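PDB 6HNI: ABC-type transport system, sugar-family extracellular solute-binding protein from Peptoclostridium difficile 630, which binds free tyrosine in the cleft between its two lobes, probably delivering it to an ABC transporter, and has adhesive properties as a surface lipoprotein. Local coordinates for residues A[24-29]-A[85-90]; A[296-301]-A[311-316]; A[160-165]-A[187-192]; A[134-139]-A[283-288]; A[153-158]-A[209-214]. The protein carries 1 engineered substitution. One frame throughout, in Å; residues are numbered along the deposited sequence.

Interaction 1 of 5, residues A[24-29]-A[85-90]; sequences KKIGIT and KDLIFA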
# COMPACT_ATOMS: atom_id res chain seq x y z
N LYS A 24 -5.70 -0.30 28.10
CA LYS A 24 -6.12 0.43 26.92
C LYS A 24 -6.52 -0.59 25.85
O LYS A 24 -5.83 -1.59 25.64
CB LYS A 24 -4.97 1.34 26.42
CG LYS A 24 -4.57 2.52 27.37
CD LYS A 24 -5.69 3.54 27.42
CE LYS A 24 -5.56 4.53 28.54
NZ LYS A 24 -4.59 5.58 28.28
N LYS A 25 -7.67 -0.33 25.24
CA LYS A 25 -8.23 -1.22 24.21
C LYS A 25 -8.03 -0.62 22.82
O LYS A 25 -8.46 0.50 22.54
CB LYS A 25 -9.71 -1.50 24.49
CG LYS A 25 -9.87 -2.10 25.91
CD LYS A 25 -11.27 -2.38 26.41
CE LYS A 25 -11.21 -2.83 27.88
NZ LYS A 25 -10.83 -1.72 28.80
N ILE A 26 -7.28 -1.36 22.03
CA ILE A 26 -6.89 -0.93 20.69
C ILE A 26 -7.61 -1.85 19.72
O ILE A 26 -7.55 -3.04 19.82
CB ILE A 26 -5.36 -1.02 20.48
CG1 ILE A 26 -4.60 -0.17 21.53
CG2 ILE A 26 -5.02 -0.69 19.03
CD1 ILE A 26 -3.11 -0.35 21.39
N GLY A 27 -8.25 -1.24 18.73
CA GLY A 27 -8.81 -2.00 17.58
C GLY A 27 -7.92 -1.82 16.37
O GLY A 27 -7.55 -0.68 16.06
N ILE A 28 -7.56 -2.95 15.74
CA ILE A 28 -6.80 -2.89 14.48
C ILE A 28 -7.76 -3.38 13.38
O ILE A 28 -8.30 -4.44 13.49
CB ILE A 28 -5.57 -3.78 14.50
CG1 ILE A 28 -4.60 -3.42 15.67
CG2 ILE A 28 -4.86 -3.70 13.14
CD1 ILE A 28 -3.30 -4.17 15.68
N THR A 29 -7.92 -2.50 12.40
CA THR A 29 -8.81 -2.82 11.23
C THR A 29 -7.92 -2.85 10.00
O THR A 29 -7.34 -1.85 9.60
CB THR A 29 -9.98 -1.85 11.16
OG1 THR A 29 -10.73 -2.15 9.92
CG2 THR A 29 -9.65 -0.41 11.10
N LYS A 85 -13.38 1.76 21.92
CA LYS A 85 -11.95 1.56 21.89
C LYS A 85 -11.24 2.87 22.25
O LYS A 85 -11.72 3.97 21.99
CB LYS A 85 -11.48 1.17 20.50
CG LYS A 85 -11.96 -0.18 19.99
CD LYS A 85 -11.66 -1.36 20.89
CE LYS A 85 -12.05 -2.65 20.22
NZ LYS A 85 -11.93 -3.80 21.10
N ASP A 86 -10.08 2.73 22.87
CA ASP A 86 -9.25 3.90 23.15
C ASP A 86 -8.48 4.44 21.95
O ASP A 86 -8.16 5.62 21.88
CB ASP A 86 -8.27 3.53 24.28
CG ASP A 86 -8.97 3.19 25.59
OD1 ASP A 86 -9.52 4.15 26.13
OD2 ASP A 86 -9.01 1.97 25.97
N LEU A 87 -8.24 3.55 20.98
CA LEU A 87 -7.46 3.88 19.78
C LEU A 87 -7.86 2.87 18.72
O LEU A 87 -7.99 1.69 18.98
CB LEU A 87 -5.96 3.75 20.08
CG LEU A 87 -5.00 3.82 18.88
CD1 LEU A 87 -5.01 5.20 18.32
CD2 LEU A 87 -3.58 3.46 19.33
N ILE A 88 -7.97 3.39 17.48
CA ILE A 88 -8.14 2.53 16.28
C ILE A 88 -6.94 2.68 15.35
O ILE A 88 -6.53 3.79 15.09
CB ILE A 88 -9.42 2.93 15.55
CG1 ILE A 88 -10.64 2.61 16.40
CG2 ILE A 88 -9.52 2.17 14.19
CD1 ILE A 88 -11.92 3.26 15.92
N PHE A 89 -6.34 1.56 15.01
CA PHE A 89 -5.26 1.53 14.04
C PHE A 89 -5.86 0.94 12.73
O PHE A 89 -6.32 -0.19 12.72
CB PHE A 89 -4.14 0.64 14.56
CG PHE A 89 -2.99 0.38 13.61
CD1 PHE A 89 -2.45 1.39 12.80
CD2 PHE A 89 -2.41 -0.86 13.57
CE1 PHE A 89 -1.40 1.08 11.91
CE2 PHE A 89 -1.36 -1.16 12.72
CZ PHE A 89 -0.86 -0.15 11.92
N ALA A 90 -5.82 1.80 11.71
CA ALA A 90 -6.46 1.44 10.38
C ALA A 90 -5.37 1.29 9.32
O ALA A 90 -4.56 2.20 9.08
CB ALA A 90 -7.50 2.50 10.00
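Asp-86 turns its carboxylate back beside its own backbone N (chi1 -63°), and Phe-89 swings its ring anti to N (chi1 174°); these two torsions set the polar start and the apolar far end of a parallel strand pair. OD2 of Asp-86 takes the N-H of Lys-25 on its anti lone pair, Lys-25 N to Asp-86 OD2 2.8 Å and nearly straight at 177°. In return the carbonyl of Lys-25 accepts from the backbone N of Asp-86 (N to O 2.8 Å) and, weakly, from that of Leu-87. The ladder continues with Gly-27 N to Leu-87 O, Phe-89 N to Gly-27 O (2.8 Å) and Thr-29 N to Phe-89 O, each donor nearly along the C=O axis. On the face with Ile-26 and Leu-87, Ile-28 lies alongside Phe-89, its CG2 3.8 Å from Phe-89 CD2 and its CG1 at the ring edge; helix 258-273 packs here. On the other face Gly-27, lacking a side chain, lets the aliphatic stem of Lys-85 lie over the strand toward a salt bridge with Asp-62, and Thr-29 CG2 meets Ala-90 CB at 3.8 Å where helices 70-82 and 93-102 pack. The chemistry is that of a buried Rossmann-like sheet with charged groups at the start of its strands: Asp-86, with two lysine ammonium groups near but not touching, probably stays ionised.

Interaction 2 of 5, residues A[296-301]-A[311-316]; sequences DILKAL and ISYVKT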
# COMPACT_ATOMS: atom_id res chain seq x y z
N ASP A 296 13.28 -15.07 -9.94
CA ASP A 296 12.60 -16.15 -10.69
C ASP A 296 11.92 -15.55 -11.92
O ASP A 296 11.98 -16.11 -13.01
CB ASP A 296 11.51 -16.83 -9.84
CG ASP A 296 12.07 -17.61 -8.66
OD1 ASP A 296 13.09 -18.29 -8.89
OD2 ASP A 296 11.48 -17.54 -7.54
N ILE A 297 11.28 -14.41 -11.72
CA ILE A 297 10.63 -13.68 -12.83
C ILE A 297 11.68 -13.13 -13.80
O ILE A 297 11.49 -13.23 -15.00
CB ILE A 297 9.72 -12.54 -12.29
CG1 ILE A 297 8.59 -13.09 -11.42
CG2 ILE A 297 9.10 -11.71 -13.40
CD1 ILE A 297 7.66 -14.09 -12.08
N LEU A 298 12.79 -12.61 -13.28
CA LEU A 298 13.90 -12.13 -14.10
C LEU A 298 14.38 -13.22 -15.06
O LEU A 298 14.54 -12.98 -16.25
CB LEU A 298 15.07 -11.70 -13.25
CG LEU A 298 16.24 -11.01 -13.94
CD1 LEU A 298 15.89 -9.60 -14.37
CD2 LEU A 298 17.41 -10.98 -12.99
N LYS A 299 14.58 -14.42 -14.52
CA LYS A 299 15.04 -15.55 -15.30
C LYS A 299 13.96 -16.00 -16.30
O LYS A 299 14.28 -16.29 -17.46
CB LYS A 299 15.45 -16.72 -14.39
CG LYS A 299 15.94 -17.94 -15.17
CD LYS A 299 16.34 -19.06 -14.24
CE LYS A 299 16.44 -20.37 -14.99
NZ LYS A 299 16.81 -21.47 -14.08
N ALA A 300 12.71 -16.04 -15.88
CA ALA A 300 11.61 -16.41 -16.80
C ALA A 300 11.50 -15.45 -17.99
O ALA A 300 11.11 -15.88 -19.09
CB ALA A 300 10.28 -16.47 -16.06
N LEU A 301 11.85 -14.18 -17.80
CA LEU A 301 11.85 -13.19 -18.90
C LEU A 301 13.13 -13.23 -19.77
O LEU A 301 13.26 -12.45 -20.72
CB LEU A 301 11.64 -11.77 -18.34
CG LEU A 301 10.27 -11.53 -17.67
CD1 LEU A 301 10.26 -10.18 -17.04
CD2 LEU A 301 9.11 -11.55 -18.66
N ILE A 311 20.87 -3.72 -5.76
CA ILE A 311 19.70 -4.62 -5.94
C ILE A 311 19.74 -5.83 -5.01
O ILE A 311 20.77 -6.49 -4.91
CB ILE A 311 19.62 -5.12 -7.40
CG1 ILE A 311 19.32 -3.92 -8.29
CG2 ILE A 311 18.42 -6.06 -7.55
CD1 ILE A 311 19.54 -4.21 -9.78
N SER A 312 18.62 -6.11 -4.34
CA SER A 312 18.41 -7.35 -3.57
C SER A 312 17.41 -8.24 -4.33
O SER A 312 16.52 -7.70 -5.02
CB SER A 312 17.85 -7.03 -2.18
OG SER A 312 18.79 -6.33 -1.38
N TYR A 313 17.57 -9.55 -4.19
CA TYR A 313 16.70 -10.49 -4.91
C TYR A 313 15.85 -11.29 -3.95
O TYR A 313 16.28 -11.64 -2.83
CB TYR A 313 17.54 -11.42 -5.78
CG TYR A 313 18.23 -10.65 -6.90
CD1 TYR A 313 17.52 -10.29 -8.04
CD2 TYR A 313 19.53 -10.22 -6.77
CE1 TYR A 313 18.13 -9.56 -9.06
CE2 TYR A 313 20.15 -9.49 -7.76
CZ TYR A 313 19.45 -9.15 -8.91
OH TYR A 313 20.03 -8.42 -9.89
N VAL A 314 14.63 -11.53 -4.42
CA VAL A 314 13.64 -12.37 -3.75
C VAL A 314 13.23 -13.50 -4.71
O VAL A 314 13.37 -13.38 -5.95
CB VAL A 314 12.41 -11.61 -3.23
CG1 VAL A 314 12.78 -10.60 -2.11
CG2 VAL A 314 11.63 -10.93 -4.34
N LYS A 315 12.66 -14.55 -4.14
CA LYS A 315 12.11 -15.68 -4.91
C LYS A 315 10.66 -15.75 -4.59
O LYS A 315 10.24 -15.28 -3.55
CB LYS A 315 12.82 -16.96 -4.55
CG LYS A 315 14.28 -16.91 -4.96
CD LYS A 315 15.00 -18.17 -4.56
CE LYS A 315 16.26 -18.37 -5.38
NZ LYS A 315 16.93 -19.65 -5.06
N THR A 316 9.87 -16.29 -5.50
CA THR A 316 8.41 -16.22 -5.38
C THR A 316 7.84 -16.85 -4.10
O THR A 316 8.16 -18.00 -3.78
CB THR A 316 7.73 -16.78 -6.63
OG1 THR A 316 8.12 -15.96 -7.73
CG2 THR A 316 6.18 -16.74 -6.50
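The ring of Tyr-313 carries Ile-311 CG2 on one face, 3.5 Å above the plane and offset toward the rim; Leu-298 CD2 approaches obliquely, 4.2 Å from Tyr-313 CE1. Leucine suits this place because its buried apolar tip, with CG anti to the backbone N, packs against ring carbon between helix and strand, while Lys-305 makes a cation-pi contact with the same tyrosine. The other flat group, the carboxylate of Asp-296, supplies the one hydrogen bond between the segments: Thr-316 N donates to Asp-296 OD2 over 2.9 Å at 164°, meeting the oxygen nearly along its C-O axis. Lys-315 CB lies 3.3 Å from Asp-296 OD2, so the chain passes close to the acid, although the extended lysine carries its ammonium away. Thr-316 OG1 bonds instead to Asn-294. In this beta-alpha-beta unit, helix 295-300 follows strand 290-294, and strand 311-314 returns parallel to that strand at the edge of a small mixed sheet; helix 224-233 packs against Ile-297 and Ala-300.

Interaction 3 of 5, residues A[160-165]-A[187-192]; sequences VMYNTS and VVEKGI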
# COMPACT_ATOMS: atom_id res chain seq x y z
N VAL A 160 -1.52 0.28 -17.02
CA VAL A 160 -1.88 0.33 -15.57
C VAL A 160 -3.29 -0.21 -15.40
O VAL A 160 -4.25 0.32 -15.98
CB VAL A 160 -1.71 1.75 -15.01
CG1 VAL A 160 -2.60 2.79 -15.62
CG2 VAL A 160 -1.94 1.70 -13.51
N MET A 161 -3.42 -1.27 -14.61
CA MET A 161 -4.71 -1.78 -14.16
C MET A 161 -4.90 -1.37 -12.70
O MET A 161 -3.96 -1.50 -11.89
CB MET A 161 -4.79 -3.31 -14.36
CG MET A 161 -6.12 -3.90 -13.98
SD MET A 161 -6.38 -5.57 -14.59
CE MET A 161 -5.15 -6.43 -13.64
N TYR A 162 -6.10 -0.92 -12.38
CA TYR A 162 -6.35 -0.41 -11.00
C TYR A 162 -7.84 -0.44 -10.72
O TYR A 162 -8.68 -0.52 -11.65
CB TYR A 162 -5.83 0.98 -10.90
CG TYR A 162 -6.53 2.01 -11.71
CD1 TYR A 162 -6.33 2.09 -13.11
CD2 TYR A 162 -7.45 2.87 -11.14
CE1 TYR A 162 -6.99 3.04 -13.85
CE2 TYR A 162 -8.11 3.82 -11.89
CZ TYR A 162 -7.87 3.91 -13.26
OH TYR A 162 -8.53 4.87 -13.97
N ASN A 163 -8.20 -0.34 -9.47
CA ASN A 163 -9.57 -0.27 -8.95
C ASN A 163 -10.07 1.15 -9.03
O ASN A 163 -9.59 2.02 -8.30
CB ASN A 163 -9.57 -0.77 -7.48
CG ASN A 163 -10.95 -0.92 -6.90
OD1 ASN A 163 -11.96 -0.53 -7.51
ND2 ASN A 163 -11.01 -1.46 -5.67
N THR A 164 -11.09 1.42 -9.85
CA THR A 164 -11.61 2.76 -9.99
C THR A 164 -12.29 3.27 -8.73
O THR A 164 -12.54 4.46 -8.61
CB THR A 164 -12.56 2.86 -11.19
OG1 THR A 164 -13.64 1.95 -11.01
CG2 THR A 164 -11.83 2.53 -12.47
N SER A 165 -12.60 2.37 -7.80
CA SER A 165 -13.15 2.73 -6.48
C SER A 165 -12.16 3.16 -5.42
O SER A 165 -12.61 3.57 -4.37
CB SER A 165 -13.94 1.56 -5.89
OG SER A 165 -15.01 1.22 -6.73
N VAL A 187 0.25 5.98 -21.92
CA VAL A 187 -0.31 5.16 -20.84
C VAL A 187 -1.60 4.53 -21.35
O VAL A 187 -2.44 5.22 -21.94
CB VAL A 187 -0.65 6.01 -19.60
CG1 VAL A 187 -1.34 5.20 -18.50
CG2 VAL A 187 0.61 6.65 -19.10
N VAL A 188 -1.75 3.24 -21.14
CA VAL A 188 -3.00 2.52 -21.41
C VAL A 188 -3.60 2.07 -20.06
O VAL A 188 -2.96 1.30 -19.33
CB VAL A 188 -2.75 1.30 -22.30
CG1 VAL A 188 -4.05 0.59 -22.57
CG2 VAL A 188 -2.09 1.72 -23.60
N GLU A 189 -4.78 2.59 -19.74
CA GLU A 189 -5.46 2.31 -18.49
C GLU A 189 -6.47 1.19 -18.61
O GLU A 189 -7.18 1.12 -19.65
CB GLU A 189 -6.26 3.51 -18.01
CG GLU A 189 -5.47 4.72 -17.69
CD GLU A 189 -6.39 5.87 -17.34
OE1 GLU A 189 -7.21 5.77 -16.39
OE2 GLU A 189 -6.30 6.89 -18.03
N LYS A 190 -6.54 0.36 -17.58
CA LYS A 190 -7.61 -0.61 -17.47
C LYS A 190 -8.21 -0.51 -16.06
O LYS A 190 -7.71 -1.08 -15.09
CB LYS A 190 -7.12 -2.01 -17.79
CG LYS A 190 -8.18 -3.10 -17.79
CD LYS A 190 -9.22 -2.84 -18.87
CE LYS A 190 -10.22 -4.00 -19.01
NZ LYS A 190 -11.45 -3.63 -19.76
N GLY A 191 -9.26 0.28 -15.95
CA GLY A 191 -10.01 0.41 -14.73
C GLY A 191 -10.94 -0.75 -14.51
O GLY A 191 -11.75 -1.08 -15.41
N ILE A 192 -10.84 -1.38 -13.33
CA ILE A 192 -11.74 -2.45 -12.91
C ILE A 192 -12.33 -2.15 -11.52
O ILE A 192 -11.92 -1.18 -10.87
CB ILE A 192 -11.00 -3.80 -12.91
CG1 ILE A 192 -9.86 -3.80 -11.85
CG2 ILE A 192 -10.50 -4.15 -14.32
CD1 ILE A 192 -9.27 -5.15 -11.61
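Strands 160-163 and 187-192 run parallel, 4.8 Å apart at closest approach and 21° from alignment, as the two strands of a beta-alpha-beta unit whose crossover is helix 167-183. Val-160 and Tyr-162 each give and accept a backbone bond; the ladder ends with Thr-164 N to Ile-192 O, 2.9 Å. Tyr-162 N to Lys-190 O is longer, 3.2 Å, with the donor 29° above the carbonyl plane. On one face Met-161, its CG anti to N, crosses Ile-192 obliquely, CG to CD1 4.1 Å; both are buried and apolar, which suits this part of the face. Thr-164 CG2 comes within 3.6 Å of Gly-191 CA, so close that a CB on residue 191 would collide with that methyl, which explains the glycine. The same CA sits over one face of the Tyr-162 ring. Tyr-162 takes the crowded chi1 of 67°, which brings its hydroxyl to Glu-189; OE2 of that glutamate pairs with Lys-177, while Tyr-162 OH donates to Glu-189 OE1 over 2.9 Å.

Interaction 4 of 5, residues A[134-139]-A[283-288]; sequences GTSDFV and VATSDD. With TYR (tyrosine), chain B; EDO (1,2-ethanediol), chain D.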
# COMPACT_ATOMS: atom_id res chain seq x y z
N GLY A 134 -1.09 9.56 11.51
CA GLY A 134 -0.38 8.35 11.26
C GLY A 134 0.66 8.50 10.18
O GLY A 134 1.34 9.48 10.10
N THR A 135 0.71 7.47 9.35
CA THR A 135 1.69 7.41 8.28
C THR A 135 0.99 7.22 6.90
O THR A 135 -0.09 6.65 6.83
CB THR A 135 2.70 6.27 8.44
OG1 THR A 135 2.02 5.05 8.69
CG2 THR A 135 3.64 6.53 9.65
N SER A 136 1.69 7.76 5.93
CA SER A 136 1.29 7.62 4.50
C SER A 136 2.37 6.83 3.82
O SER A 136 3.56 7.03 4.00
CB SER A 136 1.13 9.00 3.93
OG SER A 136 1.11 8.88 2.45
N ASP A 137 1.91 5.95 2.89
CA ASP A 137 2.79 5.18 2.02
C ASP A 137 2.97 5.86 0.67
O ASP A 137 3.28 5.15 -0.33
CB ASP A 137 2.39 3.72 1.86
CG ASP A 137 1.04 3.52 1.14
OD1 ASP A 137 0.29 4.49 1.04
OD2 ASP A 137 0.80 2.33 0.78
N PHE A 138 2.81 7.16 0.59
CA PHE A 138 3.16 7.89 -0.63
C PHE A 138 4.54 7.54 -1.11
O PHE A 138 5.52 7.50 -0.36
CB PHE A 138 3.09 9.41 -0.43
CG PHE A 138 3.56 10.14 -1.65
CD1 PHE A 138 2.72 10.27 -2.73
CD2 PHE A 138 4.85 10.59 -1.75
CE1 PHE A 138 3.18 10.87 -3.91
CE2 PHE A 138 5.32 11.18 -2.91
CZ PHE A 138 4.49 11.32 -3.98
N VAL A 139 4.66 7.28 -2.43
CA VAL A 139 5.91 7.11 -3.12
C VAL A 139 5.78 7.71 -4.50
O VAL A 139 4.70 7.58 -5.09
CB VAL A 139 6.34 5.62 -3.19
CG1 VAL A 139 5.36 4.72 -4.01
CG2 VAL A 139 7.79 5.48 -3.63
N VAL A 283 1.33 13.93 9.86
CA VAL A 283 1.40 12.67 9.14
C VAL A 283 2.86 12.46 8.64
O VAL A 283 3.45 13.38 8.08
CB VAL A 283 0.39 12.59 8.00
CG1 VAL A 283 0.56 11.29 7.22
CG2 VAL A 283 -1.03 12.72 8.52
N ALA A 284 3.40 11.27 8.89
CA ALA A 284 4.74 10.91 8.51
C ALA A 284 4.78 10.10 7.23
O ALA A 284 3.87 9.33 6.94
CB ALA A 284 5.41 10.15 9.66
N THR A 285 5.86 10.29 6.46
CA THR A 285 6.12 9.52 5.26
C THR A 285 7.56 9.01 5.27
O THR A 285 8.36 9.46 6.11
CB THR A 285 5.97 10.39 3.99
OG1 THR A 285 6.86 11.52 4.06
CG2 THR A 285 4.57 10.86 3.84
N SER A 286 7.91 8.14 4.33
CA SER A 286 9.27 7.64 4.15
C SER A 286 9.86 8.06 2.85
O SER A 286 9.20 7.93 1.81
CB SER A 286 9.33 6.13 4.26
OG SER A 286 10.67 5.66 4.06
N ASP A 287 11.10 8.55 2.88
CA ASP A 287 11.88 8.87 1.72
C ASP A 287 12.93 7.81 1.37
O ASP A 287 13.77 8.08 0.50
CB ASP A 287 12.59 10.20 1.98
CG ASP A 287 11.62 11.34 2.23
OD1 ASP A 287 10.81 11.60 1.33
OD2 ASP A 287 11.63 11.93 3.34
N ASP A 288 12.90 6.65 2.04
CA ASP A 288 13.90 5.62 1.94
C ASP A 288 13.34 4.44 1.14
O ASP A 288 12.43 3.72 1.59
CB ASP A 288 14.23 5.16 3.36
CG ASP A 288 15.50 4.34 3.49
OD1 ASP A 288 16.15 4.07 2.48
OD2 ASP A 288 15.88 3.99 4.68
N TYR B . -1.65 2.49 -0.62
CA TYR B . -2.81 1.61 -0.38
C TYR B . -3.94 2.42 0.24
O TYR B . -4.92 1.81 0.65
CB TYR B . -2.43 0.31 0.35
CG TYR B . -1.53 -0.57 -0.45
CD1 TYR B . -2.03 -1.18 -1.64
CD2 TYR B . -0.22 -0.78 -0.16
CE1 TYR B . -1.19 -1.92 -2.43
CE2 TYR B . 0.64 -1.52 -0.94
CZ TYR B . 0.13 -2.11 -2.13
OH TYR B . 0.97 -2.86 -2.93
OXT TYR B . -3.90 3.63 0.24
C1 EDO D . 13.06 -0.21 1.41
O1 EDO D . 12.96 0.90 2.29
C2 EDO D . 11.93 -1.19 1.26
O2 EDO D . 12.30 -2.50 0.93
O HOH W 1 5.89 7.12 2.52
O HOH W 2 8.01 8.56 -0.41
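Gly-134 opens the segment in an edge strand of the N-terminal lobe of a type I periplasmic-binding-protein fold, with backbone angles (phi 139°, psi -139°) that would jam a CB against the preceding carbonyl, so glycine is required. Its carbonyl accepts from the loop 283-288, Ala-284 N to Gly-134 O 3.0 Å, and a single bridge pairs Thr-135 with Ala-284 on the outer side of that strand. Thr-135 touches Ala-284 CB with CG2 at 4.0 Å; its hydroxyl bonds Thr-265 and Thr-111. Ser-136 closes the bridge, N to Ala-284 O 2.9 Å, while its CB lies against Val-283 CG1 and Thr-285 CG2. Its OG accepts from Phe-138 N in an ST turn and also bonds Val-113 O, which suits a short hydroxyl side chain that can fold back on its own backbone. Within that turn Asp-137 points its CB away from the loop, and its carboxylate (chi1 65°) lines the ligand pocket. It receives the ammonium of the bound tyrosine, ligand N to Asp-137 OD2 2.8 Å, with a weak second bond to OD1; Tyr-258 OH bonds OD2 and Ser-114, weakly, OD1, which probably helps to keep the acid ionised. Phe-138 takes part through its carbonyl, reached by way of water. Two waters bridge the backbones: one takes the N-H of Ser-286 and lies beside Ser-136 O and Phe-138 O; the other donates to Phe-138 O (2.7 Å from the water O) and Ser-286 O (2.6 Å).

Interaction 5 of 5, residues A[153-158]-A[209-214]; sequences PKAKTI and IDVLYV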
# COMPACT_ATOMS: atom_id res chain seq x y z
N PRO A 153 14.56 -0.59 -21.46
CA PRO A 153 15.01 0.76 -21.78
C PRO A 153 14.39 1.39 -23.04
O PRO A 153 14.43 2.61 -23.21
CB PRO A 153 16.53 0.59 -21.93
CG PRO A 153 16.73 -0.86 -22.23
CD PRO A 153 15.67 -1.56 -21.45
N LYS A 154 13.81 0.56 -23.89
CA LYS A 154 13.13 1.02 -25.10
C LYS A 154 11.62 1.11 -24.97
O LYS A 154 10.95 1.46 -25.93
CB LYS A 154 13.48 0.13 -26.34
CG LYS A 154 14.98 -0.04 -26.61
CD LYS A 154 15.70 1.30 -26.69
CE LYS A 154 17.08 1.16 -27.31
NZ LYS A 154 17.64 2.47 -27.72
N ALA A 155 11.07 0.84 -23.78
CA ALA A 155 9.63 0.82 -23.59
C ALA A 155 9.12 2.21 -23.81
O ALA A 155 9.77 3.18 -23.41
CB ALA A 155 9.25 0.33 -22.19
N LYS A 156 7.97 2.30 -24.48
CA LYS A 156 7.30 3.59 -24.69
C LYS A 156 5.87 3.62 -24.21
O LYS A 156 5.32 4.70 -24.05
CB LYS A 156 7.35 4.02 -26.17
CG LYS A 156 8.77 4.29 -26.70
CD LYS A 156 9.37 5.61 -26.21
CE LYS A 156 9.13 6.81 -27.17
NZ LYS A 156 9.32 8.20 -26.57
N THR A 157 5.26 2.44 -24.01
CA THR A 157 3.85 2.34 -23.62
C THR A 157 3.73 1.57 -22.31
O THR A 157 4.16 0.44 -22.22
CB THR A 157 2.96 1.66 -24.72
OG1 THR A 157 3.08 2.38 -25.96
CG2 THR A 157 1.51 1.68 -24.29
N ILE A 158 3.14 2.23 -21.33
CA ILE A 158 3.00 1.72 -19.96
C ILE A 158 1.51 1.39 -19.74
O ILE A 158 0.67 2.27 -19.88
CB ILE A 158 3.44 2.78 -18.91
CG1 ILE A 158 4.89 3.20 -19.17
CG2 ILE A 158 3.27 2.23 -17.50
CD1 ILE A 158 5.30 4.44 -18.43
N ILE A 209 0.88 -3.02 -24.65
CA ILE A 209 1.83 -2.35 -23.73
C ILE A 209 3.20 -3.00 -23.77
O ILE A 209 3.33 -4.19 -24.16
CB ILE A 209 1.30 -2.34 -22.25
CG1 ILE A 209 1.30 -3.76 -21.63
CG2 ILE A 209 -0.05 -1.66 -22.24
CD1 ILE A 209 0.85 -3.83 -20.16
N ASP A 210 4.21 -2.23 -23.32
CA ASP A 210 5.56 -2.73 -23.24
C ASP A 210 5.90 -3.16 -21.79
O ASP A 210 6.78 -4.01 -21.58
CB ASP A 210 6.53 -1.64 -23.69
CG ASP A 210 6.29 -1.17 -25.15
OD1 ASP A 210 6.02 -2.04 -26.01
OD2 ASP A 210 6.41 0.06 -25.43
N VAL A 211 5.24 -2.50 -20.82
CA VAL A 211 5.50 -2.73 -19.38
C VAL A 211 4.20 -2.41 -18.64
O VAL A 211 3.42 -1.57 -19.08
CB VAL A 211 6.67 -1.82 -18.92
CG1 VAL A 211 6.25 -0.35 -18.91
CG2 VAL A 211 7.18 -2.21 -17.52
N LEU A 212 3.98 -3.13 -17.53
CA LEU A 212 2.85 -2.88 -16.62
C LEU A 212 3.39 -2.21 -15.36
O LEU A 212 4.41 -2.68 -14.83
CB LEU A 212 2.19 -4.13 -16.22
CG LEU A 212 0.88 -3.97 -15.49
CD1 LEU A 212 -0.27 -3.48 -16.33
CD2 LEU A 212 0.50 -5.27 -14.81
N TYR A 213 2.73 -1.13 -14.97
CA TYR A 213 3.03 -0.50 -13.64
C TYR A 213 1.90 -0.86 -12.68
O TYR A 213 0.72 -0.68 -12.99
CB TYR A 213 3.14 0.99 -13.81
CG TYR A 213 3.48 1.72 -12.49
CD1 TYR A 213 4.77 1.74 -12.01
CD2 TYR A 213 2.51 2.36 -11.73
CE1 TYR A 213 5.06 2.37 -10.78
CE2 TYR A 213 2.83 3.00 -10.54
CZ TYR A 213 4.11 3.01 -10.14
OH TYR A 213 4.40 3.65 -8.90
N VAL A 214 2.28 -1.34 -11.49
CA VAL A 214 1.30 -1.68 -10.46
C VAL A 214 1.37 -0.64 -9.34
O VAL A 214 2.33 -0.66 -8.53
CB VAL A 214 1.48 -3.10 -9.97
CG1 VAL A 214 0.49 -3.45 -8.86
CG2 VAL A 214 1.36 -4.10 -11.13
O HOH W 3 5.05 1.07 -27.44
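Ile-158 and Val-211 lie side by side and point the same way, Ile-158 CG1 3.8 Å from Val-211 CG1, at the apolar centre of the pairing. The valine puts CG1 in the crowded position between N and the carbonyl carbon (chi1 70°), which turns that methyl to the isoleucine. Two residues beyond Val-211, Tyr-213 CB lies 3.9 Å from Ile-158 CG2, while the tyrosine ring leads away. Beta-branched residues suit such a strand, where they fill the space over a sheet face. Toward the margin Ala-155 CB packs on Asp-210 CB at 3.7 Å, a small methyl that lets the loop pass close. Beyond this the contact turns polar. Asp-210, its CG beside its own N (chi1 -60°), offers OD2 to two successive backbone donors: Lys-156 N at 2.9 Å on the anti lone pair, and Thr-157 N at 3.0 Å from above the carboxylate plane. A water joins Asp-210 OD2 and Thr-157 OG1, adding a third hydrogen-bond donor to the same oxygen; such a set would probably stabilise the ionised acid. In return Asp-210 N donates to Thr-157 O over 2.9 Å, with Val-211 N adding a weak bond. Aspartate thus extends the backbone pairing at the entry of adjacent parallel strands, 157-163 and 211-214, in the Rossmann-like sheet of the second lobe of a type I periplasmic-binding-protein fold.

Overall arrangement
The five contacts span both lobes and the cleft of a closed binding protein. Interaction 1 lies in the five-stranded sheet one of whose two edge strands, 132-136, belongs to interaction 4; their nearest atoms are about 6 Å apart. Interactions 3 and 5 share strand 157-163 in the other lobe's sheet and touch directly: Val-188 N lies 2.9 Å from Ile-158 O. Interactions 1 and 5 have centres about 41 Å apart, on opposite sides of the chain's centre. Interaction 4 reaches the bound tyrosine through Asp-137, and Glu-242, Thr-93, Ser-114, Asn-218 and Thr-216 also bond the ligand. Interaction 2 stands apart on the surface, its centre about 18 Å from that of interaction 5.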